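Side-chain contacts in tailspike protein (Acinetobacter phage vB_ApiP_P1, PDB 6E1R), which is a trimeric phage tailspike that probably recognises its Acinetobacter host and hydrolyses the surface polysaccharide: residues 240-243 against 244-247; 332-335 against 336-339; 263-266 against 267-270; 224-227 against 228-231. One frame throughout, in Å; residues are numbered along the deposited sequence.

Interaction 1 (240-243 against 244-247); sequences LGVV and GTRE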
ATOM      1  N   LEU A 240       0.913  18.036  19.271  1.00 39.26           N
ATOM      2  CA  LEU A 240       0.506  17.781  20.643  1.00 32.49           C
ATOM      3  C   LEU A 240      -0.968  18.122  20.796  1.00 45.32           C
ATOM      4  O   LEU A 240      -1.386  19.241  20.479  1.00 53.57           O
ATOM      5  CB  LEU A 240       1.350  18.590  21.629  1.00 33.61           C
ATOM      6  CG  LEU A 240       2.864  18.388  21.529  1.00 33.01           C
ATOM      7  CD1 LEU A 240       3.577  19.062  22.693  1.00 34.53           C
ATOM      8  CD2 LEU A 240       3.219  16.907  21.458  1.00 43.35           C
ATOM      9  N   GLY A 241      -1.747  17.163  21.283  1.00 42.13           N
ATOM     10  CA  GLY A 241      -3.170  17.374  21.445  1.00 41.74           C
ATOM     11  C   GLY A 241      -3.671  17.097  22.846  1.00 36.73           C
ATOM     12  O   GLY A 241      -2.902  17.132  23.812  1.00 37.39           O
ATOM     13  N   VAL A 242      -4.968  16.818  22.961  1.00 40.11           N
ATOM     14  CA  VAL A 242      -5.615  16.485  24.225  1.00 45.81           C
ATOM     15  C   VAL A 242      -6.298  15.135  24.056  1.00 49.76           C
ATOM     16  O   VAL A 242      -6.992  14.908  23.058  1.00 51.00           O
ATOM     17  CB  VAL A 242      -6.628  17.567  24.643  1.00 49.88           C
ATOM     18  CG1 VAL A 242      -7.326  17.183  25.937  1.00 53.76           C
ATOM     19  CG2 VAL A 242      -5.941  18.919  24.778  1.00 52.13           C
ATOM     20  N   VAL A 243      -6.103  14.242  25.029  1.00 45.86           N
ATOM     21  CA  VAL A 243      -6.679  12.908  24.932  1.00 48.18           C
ATOM     22  C   VAL A 243      -8.195  13.004  24.941  1.00 48.51           C
ATOM     23  O   VAL A 243      -8.788  13.700  25.776  1.00 44.12           O
ATOM     24  CB  VAL A 243      -6.168  12.018  26.076  1.00 45.52           C
ATOM     25  CG1 VAL A 243      -6.910  10.687  26.089  1.00 41.98           C
ATOM     26  CG2 VAL A 243      -4.671  11.792  25.948  1.00 45.09           C
ATOM     27  N   GLY A 244      -8.830  12.308  24.004  1.00 50.98           N
ATOM     28  CA  GLY A 244     -10.278  12.198  23.942  1.00 58.73           C
ATOM     29  C   GLY A 244     -10.999  13.209  23.077  1.00 68.12           C
ATOM     30  O   GLY A 244     -11.981  12.870  22.413  1.00 74.28           O
ATOM     31  N   THR A 245     -10.533  14.453  23.072  1.00 64.75           N
ATOM     32  CA  THR A 245     -11.219  15.531  22.373  1.00 62.28           C
ATOM     33  C   THR A 245     -10.442  16.081  21.192  1.00 56.92           C
ATOM     34  O   THR A 245     -11.048  16.437  20.181  1.00 56.69           O
ATOM     35  CB  THR A 245     -11.524  16.680  23.337  1.00 59.27           C
ATOM     36  OG1 THR A 245     -10.311  17.123  23.957  1.00 61.77           O
ATOM     37  CG2 THR A 245     -12.502  16.223  24.411  1.00 55.25           C
ATOM     38  N   ARG A 246      -9.117  16.172  21.289  1.00 55.13           N
ATOM     39  CA  ARG A 246      -8.320  16.760  20.211  1.00 51.06           C
ATOM     40  C   ARG A 246      -7.061  15.910  20.059  1.00 46.57           C
ATOM     41  O   ARG A 246      -6.035  16.182  20.687  1.00 49.03           O
ATOM     42  CB  ARG A 246      -8.002  18.215  20.524  1.00 57.86           C
ATOM     43  CG  ARG A 246      -9.221  19.100  20.355  1.00 60.20           C
ATOM     44  CD  ARG A 246      -9.011  20.503  20.888  1.00 57.87           C
ATOM     45  NE  ARG A 246     -10.272  21.101  21.340  1.00 63.28           N
ATOM     46  CZ  ARG A 246     -11.321  21.372  20.566  1.00 73.35           C
ATOM     47  NH1 ARG A 246     -11.292  21.103  19.268  1.00 81.75           N
ATOM     48  NH2 ARG A 246     -12.411  21.911  21.098  1.00 73.56           N
ATOM     49  N   GLU A 247      -7.143  14.889  19.204  1.00 41.27           N
ATOM     50  CA  GLU A 247      -6.035  13.974  18.988  1.00 33.79           C
ATOM     51  C   GLU A 247      -5.495  14.103  17.567  1.00 37.03           C
ATOM     52  O   GLU A 247      -6.273  14.247  16.617  1.00 43.79           O
ATOM     53  CB  GLU A 247      -6.476  12.527  19.237  1.00 56.05           C
ATOM     54  CG  GLU A 247      -7.046  12.294  20.631  1.00 64.93           C
ATOM     55  CD  GLU A 247      -7.630  10.905  20.805  1.00 74.64           C
ATOM     56  OE1 GLU A 247      -7.688  10.153  19.809  1.00 76.92           O
ATOM     57  OE2 GLU A 247      -8.033  10.563  21.937  1.00 79.67           O
TER
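Gly-241 and Arg-246 open a small hairpin-like turn that projects from a parallel beta-helix, in the loop between strands 235-239 and 251-254. The CA of Gly-241 sits 3.2 Å from the carbonyl O of Arg-246, a CA-H...O contact on the same oxygen that receives the first conventional bond of the turn. A single antiparallel bridge follows at Val-242, and the pair it makes with Arg-246 is of the hydrogen-bonded kind. Val-242 N donates to Arg-246 O at 2.6 Å, and Arg-246 N returns a bond to Val-242 O at 3.0 Å. The side chain of Val-242 crosses that of Thr-245 obliquely. Its CG1, placed anti to the backbone N (chi1 178°), comes within 3.6 Å of Thr-245 OG1, which makes this a contact of methyl with hydroxyl at the exposed flank. The aliphatic CG of Glu-247 comes up to the carbonyl oxygen of Val-242, at 3.6 Å. Three residues, Val-243 to Thr-245, are left to reverse the chain, and the backbone at Val-243 and Gly-244 bends as in a type II beta turn, with phi of Gly-244 at 93°. Val-243 sets its CB away from the other limb and packs on Ser-271, which Glu-247 also touches. Arg-246 sends its guanidinium away from the turn, its side chain lying against Phe-159. What closes the bend is the extended side chain of Glu-247, reaching back to the corner: the amide N of Gly-244 donates to Glu-247 OE2 at 2.8 Å, meeting the oxygen on its anti side and 19° out of the carboxylate plane.

Interaction 2 (332-335 against 336-339); sequences IKFQ and GIHM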
ATOM      1  N   ILE A 332       3.262  -2.206  13.416  1.00 35.99           N
ATOM      2  CA  ILE A 332       4.116  -1.294  12.666  1.00 34.66           C
ATOM      3  C   ILE A 332       4.688  -2.093  11.504  1.00 37.01           C
ATOM      4  O   ILE A 332       5.521  -2.986  11.707  1.00 38.26           O
ATOM      5  CB  ILE A 332       5.230  -0.690  13.528  1.00 31.99           C
ATOM      6  CG1 ILE A 332       4.632   0.163  14.649  1.00 24.67           C
ATOM      7  CG2 ILE A 332       6.173   0.142  12.668  1.00 23.82           C
ATOM      8  CD1 ILE A 332       5.670   0.825  15.531  1.00 24.46           C
ATOM      9  N   LYS A 333       4.242  -1.783  10.290  1.00 34.89           N
ATOM     10  CA  LYS A 333       4.613  -2.540   9.103  1.00 29.69           C
ATOM     11  C   LYS A 333       5.627  -1.759   8.282  1.00 29.95           C
ATOM     12  O   LYS A 333       5.394  -0.595   7.939  1.00 38.50           O
ATOM     13  CB  LYS A 333       3.385  -2.866   8.249  1.00 26.13           C
ATOM     14  CG  LYS A 333       3.706  -3.734   7.042  1.00 35.06           C
ATOM     15  CD  LYS A 333       2.451  -4.176   6.309  1.00 32.43           C
ATOM     16  CE  LYS A 333       2.790  -5.149   5.187  1.00 31.84           C
ATOM     17  NZ  LYS A 333       1.582  -5.583   4.431  1.00 30.78           N
ATOM     18  N   PHE A 334       6.747  -2.402   7.972  1.00 30.57           N
ATOM     19  CA  PHE A 334       7.758  -1.867   7.064  1.00 33.19           C
ATOM     20  C   PHE A 334       7.638  -2.668   5.769  1.00 36.01           C
ATOM     21  O   PHE A 334       8.263  -3.718   5.611  1.00 42.12           O
ATOM     22  CB  PHE A 334       9.153  -1.972   7.671  1.00 36.10           C
ATOM     23  CG  PHE A 334       9.339  -1.147   8.912  1.00 36.92           C
ATOM     24  CD1 PHE A 334       9.696   0.188   8.828  1.00 35.51           C
ATOM     25  CD2 PHE A 334       9.154  -1.707  10.164  1.00 36.48           C
ATOM     26  CE1 PHE A 334       9.866   0.946   9.970  1.00 36.22           C
ATOM     27  CE2 PHE A 334       9.322  -0.951  11.310  1.00 32.77           C
ATOM     28  CZ  PHE A 334       9.678   0.375  11.212  1.00 31.51           C
ATOM     29  N   GLN A 335       6.823  -2.167   4.845  1.00 30.21           N
ATOM     30  CA  GLN A 335       6.510  -2.873   3.603  1.00 31.19           C
ATOM     31  C   GLN A 335       7.451  -2.384   2.508  1.00 33.26           C
ATOM     32  O   GLN A 335       7.254  -1.309   1.937  1.00 28.93           O
ATOM     33  CB  GLN A 335       5.048  -2.666   3.221  1.00 28.15           C
ATOM     34  CG  GLN A 335       4.640  -3.366   1.937  1.00 30.64           C
ATOM     35  CD  GLN A 335       3.144  -3.306   1.686  1.00 35.32           C
ATOM     36  OE1 GLN A 335       2.358  -3.075   2.604  1.00 38.87           O
ATOM     37  NE2 GLN A 335       2.745  -3.512   0.436  1.00 36.73           N
ATOM     38  N   GLY A 336       8.480  -3.179   2.222  1.00 30.24           N
ATOM     39  CA  GLY A 336       9.403  -2.886   1.143  1.00 30.09           C
ATOM     40  C   GLY A 336      10.213  -1.623   1.347  1.00 39.09           C
ATOM     41  O   GLY A 336      10.240  -0.750   0.474  1.00 48.08           O
ATOM     42  N   ILE A 337      10.887  -1.517   2.488  1.00 41.46           N
ATOM     43  CA  ILE A 337      11.656  -0.330   2.841  1.00 42.40           C
ATOM     44  C   ILE A 337      13.133  -0.615   2.611  1.00 45.33           C
ATOM     45  O   ILE A 337      13.640  -1.670   3.014  1.00 40.71           O
ATOM     46  CB  ILE A 337      11.399   0.087   4.299  1.00 36.88           C
ATOM     47  CG1 ILE A 337       9.896   0.132   4.580  1.00 35.21           C
ATOM     48  CG2 ILE A 337      12.034   1.436   4.590  1.00 36.70           C
ATOM     49  CD1 ILE A 337       9.138   1.074   3.673  1.00 31.39           C
ATOM     50  N   HIS A 338      13.824   0.322   1.967  1.00 43.23           N
ATOM     51  CA  HIS A 338      15.269   0.228   1.797  1.00 42.01           C
ATOM     52  C   HIS A 338      15.930   0.778   3.056  1.00 42.65           C
ATOM     53  O   HIS A 338      15.831   1.977   3.342  1.00 36.01           O
ATOM     54  CB  HIS A 338      15.714   0.992   0.554  1.00 34.43           C
ATOM     55  CG  HIS A 338      17.153   0.784   0.199  1.00 36.97           C
ATOM     56  ND1 HIS A 338      17.562  -0.154  -0.724  1.00 32.26           N
ATOM     57  CD2 HIS A 338      18.279   1.384   0.650  1.00 31.27           C
ATOM     58  CE1 HIS A 338      18.877  -0.119  -0.833  1.00 33.26           C
ATOM     59  NE2 HIS A 338      19.338   0.805  -0.008  1.00 42.60           N
HETATM   60  N   MSE A 339      16.596  -0.089   3.812  1.00 48.50           N
HETATM   61  CA  MSE A 339      17.135   0.302   5.112  1.00 50.86           C
HETATM   62  C   MSE A 339      18.629   0.026   5.254  1.00 48.62           C
HETATM   63  O   MSE A 339      19.030  -0.955   5.878  1.00 51.10           O
HETATM   64  CB  MSE A 339      16.372  -0.411   6.229  1.00 54.86           C
HETATM   65  CG  MSE A 339      14.896  -0.056   6.282  1.00 64.36           C
HETATM   66 SE   MSE A 339      13.918  -1.074   7.622  1.00 74.95          SE
HETATM   67  CE  MSE A 339      13.304   0.400   8.739  1.00 71.53           C
TER
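Between Gln-335 and Gly-336 the backbone leaves strand 332-335 and turns a corner, Gly-336 adopting a positive phi of 65°, so that the chain passes from one face of the parallel beta-helix to the next. Inside this corner lies an apolar cluster built on Phe-334. Ile-337 fits against the root of that side chain, its CG1 3.8 Å from Phe-334 CB and near the plane of the ring at its edge. The other end of Ile-337 folds back along the main chain, where CD1 lies 3.5 Å from Gln-335 O. Selenomethionine Met-339 crosses Phe-334 at about a right angle in a Met-aromatic contact, with SE 5.1 Å from the ring centroid and 31° off the normal. Phe-360 stacks on the Phe-334 ring and Phe-303 meets it with its plane nearly parallel, so that aromatics of successive coils adjoin. Gln-335 points the opposite way, out of this core, and its amide bonds in turn to Gln-335 of the second and the third subunit, a cyclic arrangement about the trimer axis. Back in the core, a bend at chi3 (119°) brings Met-339 CE to 3.6 Å from Phe-334 CD1 and 3.7 Å from Phe-334 CE1.

Interaction 3 (263-266 against 267-270); sequences DDCM and IEWD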
ATOM      1  N   ASP A 263      16.984  17.156  16.772  1.00 41.68           N
ATOM      2  CA  ASP A 263      16.310  17.161  18.060  1.00 41.24           C
ATOM      3  C   ASP A 263      16.216  15.730  18.588  1.00 44.20           C
ATOM      4  O   ASP A 263      16.886  14.816  18.096  1.00 44.71           O
ATOM      5  CB  ASP A 263      14.942  17.827  17.923  1.00 40.64           C
ATOM      6  CG  ASP A 263      14.443  18.410  19.231  1.00 42.97           C
ATOM      7  OD1 ASP A 263      15.136  18.246  20.258  1.00 43.69           O
ATOM      8  OD2 ASP A 263      13.363  19.037  19.228  1.00 42.17           O
ATOM      9  N   ASP A 264      15.383  15.519  19.611  1.00 44.82           N
ATOM     10  CA  ASP A 264      15.218  14.175  20.155  1.00 41.66           C
ATOM     11  C   ASP A 264      14.536  13.252  19.156  1.00 42.50           C
ATOM     12  O   ASP A 264      14.780  12.040  19.166  1.00 42.78           O
ATOM     13  CB  ASP A 264      14.426  14.224  21.461  1.00 46.49           C
ATOM     14  CG  ASP A 264      13.047  14.824  21.283  1.00 48.16           C
ATOM     15  OD1 ASP A 264      12.925  15.832  20.558  1.00 47.30           O
ATOM     16  OD2 ASP A 264      12.085  14.286  21.872  1.00 50.93           O
ATOM     17  N   CYS A 265      13.686  13.801  18.290  1.00 39.22           N
ATOM     18  CA  CYS A 265      13.061  13.025  17.232  1.00 37.75           C
ATOM     19  C   CYS A 265      12.716  13.950  16.075  1.00 39.40           C
ATOM     20  O   CYS A 265      12.789  15.176  16.187  1.00 42.10           O
ATOM     21  CB  CYS A 265      11.817  12.283  17.737  1.00 35.04           C
ATOM     22  SG  CYS A 265      10.581  13.338  18.514  1.00 38.85           S
HETATM   23  N   MSE A 266      12.349  13.343  14.952  1.00 35.46           N
HETATM   24  CA  MSE A 266      11.998  14.096  13.755  1.00 38.11           C
HETATM   25  C   MSE A 266      10.497  14.359  13.714  1.00 38.24           C
HETATM   26  O   MSE A 266      10.058  15.476  13.445  1.00 39.48           O
HETATM   27  CB  MSE A 266      12.444  13.341  12.501  1.00 40.46           C
HETATM   28  CG  MSE A 266      12.414  14.166  11.225  1.00 52.46           C
HETATM   29 SE   MSE A 266      13.552  15.751  11.322  1.00 63.94          SE
HETATM   30  CE  MSE A 266      13.898  15.981   9.417  1.00 63.95           C
ATOM     31  N   ILE A 267       9.717  13.318  13.991  1.00 37.09           N
ATOM     32  CA  ILE A 267       8.262  13.392  14.006  1.00 35.39           C
ATOM     33  C   ILE A 267       7.776  12.952  15.378  1.00 40.35           C
ATOM     34  O   ILE A 267       8.264  11.959  15.929  1.00 46.24           O
ATOM     35  CB  ILE A 267       7.638  12.524  12.893  1.00 28.84           C
ATOM     36  CG1 ILE A 267       8.226  12.904  11.533  1.00 28.77           C
ATOM     37  CG2 ILE A 267       6.125  12.676  12.879  1.00 24.61           C
ATOM     38  CD1 ILE A 267       7.766  12.018  10.398  1.00 29.88           C
ATOM     39  N   GLU A 268       6.817  13.692  15.932  1.00 43.31           N
ATOM     40  CA  GLU A 268       6.320  13.421  17.273  1.00 40.29           C
ATOM     41  C   GLU A 268       4.848  13.789  17.363  1.00 39.88           C
ATOM     42  O   GLU A 268       4.434  14.848  16.883  1.00 45.68           O
ATOM     43  CB  GLU A 268       7.115  14.200  18.328  1.00 40.51           C
ATOM     44  CG  GLU A 268       6.615  14.008  19.751  1.00 43.97           C
ATOM     45  CD  GLU A 268       7.435  14.777  20.769  1.00 52.17           C
ATOM     46  OE1 GLU A 268       8.150  15.719  20.369  1.00 55.35           O
ATOM     47  OE2 GLU A 268       7.362  14.441  21.969  1.00 56.16           O
ATOM     48  N   TRP A 269       4.063  12.907  17.979  1.00 37.14           N
ATOM     49  CA  TRP A 269       2.677  13.208  18.303  1.00 37.40           C
ATOM     50  C   TRP A 269       2.263  12.368  19.502  1.00 40.05           C
ATOM     51  O   TRP A 269       2.822  11.296  19.749  1.00 41.91           O
ATOM     52  CB  TRP A 269       1.735  12.963  17.116  1.00 36.71           C
ATOM     53  CG  TRP A 269       1.419  11.523  16.838  1.00 34.32           C
ATOM     54  CD1 TRP A 269       0.379  10.801  17.346  1.00 36.11           C
ATOM     55  CD2 TRP A 269       2.123  10.642  15.953  1.00 30.85           C
ATOM     56  NE1 TRP A 269       0.403   9.521  16.849  1.00 33.37           N
ATOM     57  CE2 TRP A 269       1.463   9.397  15.991  1.00 33.76           C
ATOM     58  CE3 TRP A 269       3.253  10.782  15.141  1.00 35.39           C
ATOM     59  CZ2 TRP A 269       1.894   8.300  15.247  1.00 25.50           C
ATOM     60  CZ3 TRP A 269       3.679   9.690  14.402  1.00 33.28           C
ATOM     61  CH2 TRP A 269       3.001   8.465  14.462  1.00 30.69           C
ATOM     62  N   ASP A 270       1.288  12.870  20.251  1.00 39.20           N
ATOM     63  CA  ASP A 270       0.869  12.237  21.497  1.00 40.53           C
ATOM     64  C   ASP A 270      -0.643  12.025  21.473  1.00 38.46           C
ATOM     65  O   ASP A 270      -1.284  11.995  20.414  1.00 32.60           O
ATOM     66  CB  ASP A 270       1.320  13.081  22.698  1.00 44.09           C
ATOM     67  CG  ASP A 270       0.754  14.494  22.671  1.00 49.16           C
ATOM     68  OD1 ASP A 270      -0.011  14.823  21.741  1.00 47.66           O
ATOM     69  OD2 ASP A 270       1.076  15.280  23.587  1.00 52.20           O
TER
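Cys-265 and Glu-268 meet where a loop runs into strand 267-270, and the cysteine torsion decides how. With SG set between its own backbone N and carbonyl carbon (chi1 55°), the sulfur swings toward the coming strand and rests 3.6 Å from Glu-268 CB. The same atom lies 3.7 Å from Ile-267 O, so it nestles against both the main chain and the base of the glutamate. Glu-268 runs fully stretched, CG anti to the backbone N at a chi1 of 178°, and its chain passes alongside the sulfur until OE1 is 3.9 Å from Cys-265 SG. That extension carries the carboxylate toward Asp-264, whose OD2 is 4.4 Å from Glu-268 OE1. Two like charges this close would be expected to repel, but cations are interleaved among them and probably offset the crowding of negative charge: Lys-235 forms salt bridges with both Glu-268 OE1 and Asp-264 OD1, while Lys-294 takes Asp-264 OD2. On the apolar side, selenomethionine Met-266 bends at chi2 (59°), leads its end away from the strand and packs on Phe-234 and Asn-286. Its base stays close to the next residue, with Met-266 CB 4.3 Å from Ile-267 CG1. Ile-267 itself points into the interior, against Trp-276 and Phe-278 on strand 273-278. Within the strand, Ile-267 and Trp-269 alternate with the acidic Glu-268 and Asp-270; with parallel neighbours 235-239 and 293-297, this is consistent with a coil of the right-handed parallel beta-helix found in many phage tailspikes.

Interaction 4 (224-227 against 228-231); sequences TYMS and TTNS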
ATOM      1  N   THR A 224      16.066  19.470   4.324  1.00 33.48           N
ATOM      2  CA  THR A 224      17.139  19.202   3.370  1.00 36.49           C
ATOM      3  C   THR A 224      17.987  20.447   3.157  1.00 43.49           C
ATOM      4  O   THR A 224      19.222  20.389   3.201  1.00 45.64           O
ATOM      5  CB  THR A 224      16.569  18.705   2.041  1.00 36.94           C
ATOM      6  OG1 THR A 224      15.781  17.530   2.266  1.00 39.47           O
ATOM      7  CG2 THR A 224      17.695  18.369   1.073  1.00 36.65           C
ATOM      8  N   TYR A 225      17.339  21.584   2.926  1.00 45.55           N
ATOM      9  CA  TYR A 225      18.017  22.843   2.668  1.00 43.92           C
ATOM     10  C   TYR A 225      18.019  23.697   3.930  1.00 47.85           C
ATOM     11  O   TYR A 225      17.113  23.611   4.763  1.00 43.60           O
ATOM     12  CB  TYR A 225      17.346  23.597   1.518  1.00 39.48           C
ATOM     13  CG  TYR A 225      17.244  22.785   0.249  1.00 42.91           C
ATOM     14  CD1 TYR A 225      18.292  22.754  -0.663  1.00 43.80           C
ATOM     15  CD2 TYR A 225      16.106  22.041  -0.033  1.00 42.92           C
ATOM     16  CE1 TYR A 225      18.205  22.008  -1.825  1.00 44.76           C
ATOM     17  CE2 TYR A 225      16.012  21.291  -1.191  1.00 39.32           C
ATOM     18  CZ  TYR A 225      17.064  21.280  -2.083  1.00 41.26           C
ATOM     19  OH  TYR A 225      16.974  20.536  -3.238  1.00 40.35           O
HETATM   20  N   MSE A 226      19.052  24.519   4.065  1.00 54.12           N
HETATM   21  CA  MSE A 226      19.230  25.332   5.262  1.00 56.76           C
HETATM   22  C   MSE A 226      19.723  26.731   4.902  1.00 55.55           C
HETATM   23  O   MSE A 226      20.878  26.907   4.512  1.00 57.07           O
HETATM   24  CB  MSE A 226      20.210  24.651   6.218  1.00 63.84           C
HETATM   25  CG  MSE A 226      20.178  25.182   7.639  1.00 71.91           C
HETATM   26 SE   MSE A 226      21.715  24.570   8.675  1.00 77.90          SE
HETATM   27  CE  MSE A 226      20.785  23.671  10.122  1.00 74.50           C
ATOM     28  N   SER A 227      18.843  27.726   5.038  1.00 57.14           N
ATOM     29  CA  SER A 227      19.207  29.088   4.657  1.00 60.08           C
ATOM     30  C   SER A 227      20.217  29.681   5.632  1.00 60.59           C
ATOM     31  O   SER A 227      21.216  30.282   5.218  1.00 60.67           O
ATOM     32  CB  SER A 227      17.955  29.961   4.573  1.00 59.28           C
ATOM     33  OG  SER A 227      17.380  30.152   5.853  1.00 62.15           O
ATOM     34  N   THR A 228      19.975  29.525   6.932  1.00 57.08           N
ATOM     35  CA  THR A 228      20.904  29.969   7.962  1.00 57.11           C
ATOM     36  C   THR A 228      21.114  28.840   8.962  1.00 51.89           C
ATOM     37  O   THR A 228      20.240  27.991   9.158  1.00 44.29           O
ATOM     38  CB  THR A 228      20.409  31.245   8.672  1.00 61.52           C
ATOM     39  OG1 THR A 228      21.431  31.734   9.550  1.00 68.80           O
ATOM     40  CG2 THR A 228      19.143  30.975   9.467  1.00 58.66           C
ATOM     41  N   THR A 229      22.288  28.838   9.592  1.00 53.16           N
ATOM     42  CA  THR A 229      22.676  27.740  10.471  1.00 50.02           C
ATOM     43  C   THR A 229      21.770  27.656  11.694  1.00 46.90           C
ATOM     44  O   THR A 229      21.457  28.665  12.330  1.00 52.48           O
ATOM     45  CB  THR A 229      24.131  27.904  10.913  1.00 56.84           C
ATOM     46  OG1 THR A 229      24.633  29.164  10.452  1.00 69.19           O
ATOM     47  CG2 THR A 229      24.989  26.785  10.344  1.00 49.80           C
ATOM     48  N   ASN A 230      21.359  26.431  12.024  1.00 47.68           N
ATOM     49  CA  ASN A 230      20.518  26.139  13.180  1.00 45.65           C
ATOM     50  C   ASN A 230      21.353  25.370  14.198  1.00 47.83           C
ATOM     51  O   ASN A 230      21.763  24.232  13.943  1.00 50.04           O
ATOM     52  CB  ASN A 230      19.283  25.340  12.761  1.00 41.58           C
ATOM     53  CG  ASN A 230      18.316  25.083  13.908  1.00 43.04           C
ATOM     54  OD1 ASN A 230      18.688  25.119  15.081  1.00 43.35           O
ATOM     55  ND2 ASN A 230      17.061  24.813  13.565  1.00 40.21           N
ATOM     56  N   SER A 231      21.594  25.994  15.351  1.00 45.32           N
ATOM     57  CA  SER A 231      22.347  25.381  16.435  1.00 48.20           C
ATOM     58  C   SER A 231      21.461  24.883  17.568  1.00 52.85           C
ATOM     59  O   SER A 231      21.930  24.107  18.407  1.00 59.99           O
ATOM     60  CB  SER A 231      23.375  26.369  16.995  1.00 49.07           C
ATOM     61  OG  SER A 231      22.742  27.537  17.485  1.00 66.60           O
TER
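Met-226, a selenomethionine, reaches across a bend in the chain to Asn-230, in a loop that leads from strand 221-222 to strand 235-239 of the parallel beta-helix. Just before it, Tyr-225 places the loop at the subunit interface, bonding through OH to Gln-192 of the second subunit. The close-packed part of the contact is made almost wholly by the Met-226 side chain. Running out with CG anti to the backbone N (chi1 -163°), it spans the inside of the bend and touches three successive residues. CG approaches the carbonyl of Thr-228, at 3.2 Å from its O; SE lies 3.8 Å from Thr-229 CA; and the terminal methyl arrives at Asn-230, whose side chain the selenomethionine crosses at about a right angle. A bend at chi3 (-122°) turns that methyl inward to the far limb. Asn-230 is a firm partner, because its ND2 donates to the carbonyls of Gly-233 and of Arg-202, the latter also packing on Met-226, and this fixes the amide while CB receives the methyl.

Between the packed and the solvent parts stands Thr-228, which rests on Ser-203; its CG2 is 4.1 Å from Ser-227 OG. The solvent side is looser. Ser-227 and Thr-229 are exposed, and Thr-229 directs its CB away from the other limb, its CG2 coming no closer than 4.3 Å to Met-226 SE. On the packed side, Met-226 CE settles 3.4 Å from Asn-230 N and 3.5 Å from Asn-230 CB.

How the interactions relate
The order along the chain is interaction 4, 1, 3, 2, all within the parallel beta-helix of a fragment lacking the tailspike's N-terminal part. Interactions 4 and 1 lie in the loops before and after strand 235-239, with centres about 32 Å apart. Interaction 3 spans the next strand of that sheet, 267-270, and the loop before it, and touches interaction 1: Gly-241 N lies 2.9 Å from Asp-270 OD1, probably a hydrogen bond. Interaction 2 sits in a different sheet, on strand 331-338, its centre about 19 Å from that of interaction 3. Interactions 1 and 4 are surface contacts in loops, whereas 2 and 3 are buried; interaction 2, and Tyr-225 of 224-227, also meet neighbouring subunits.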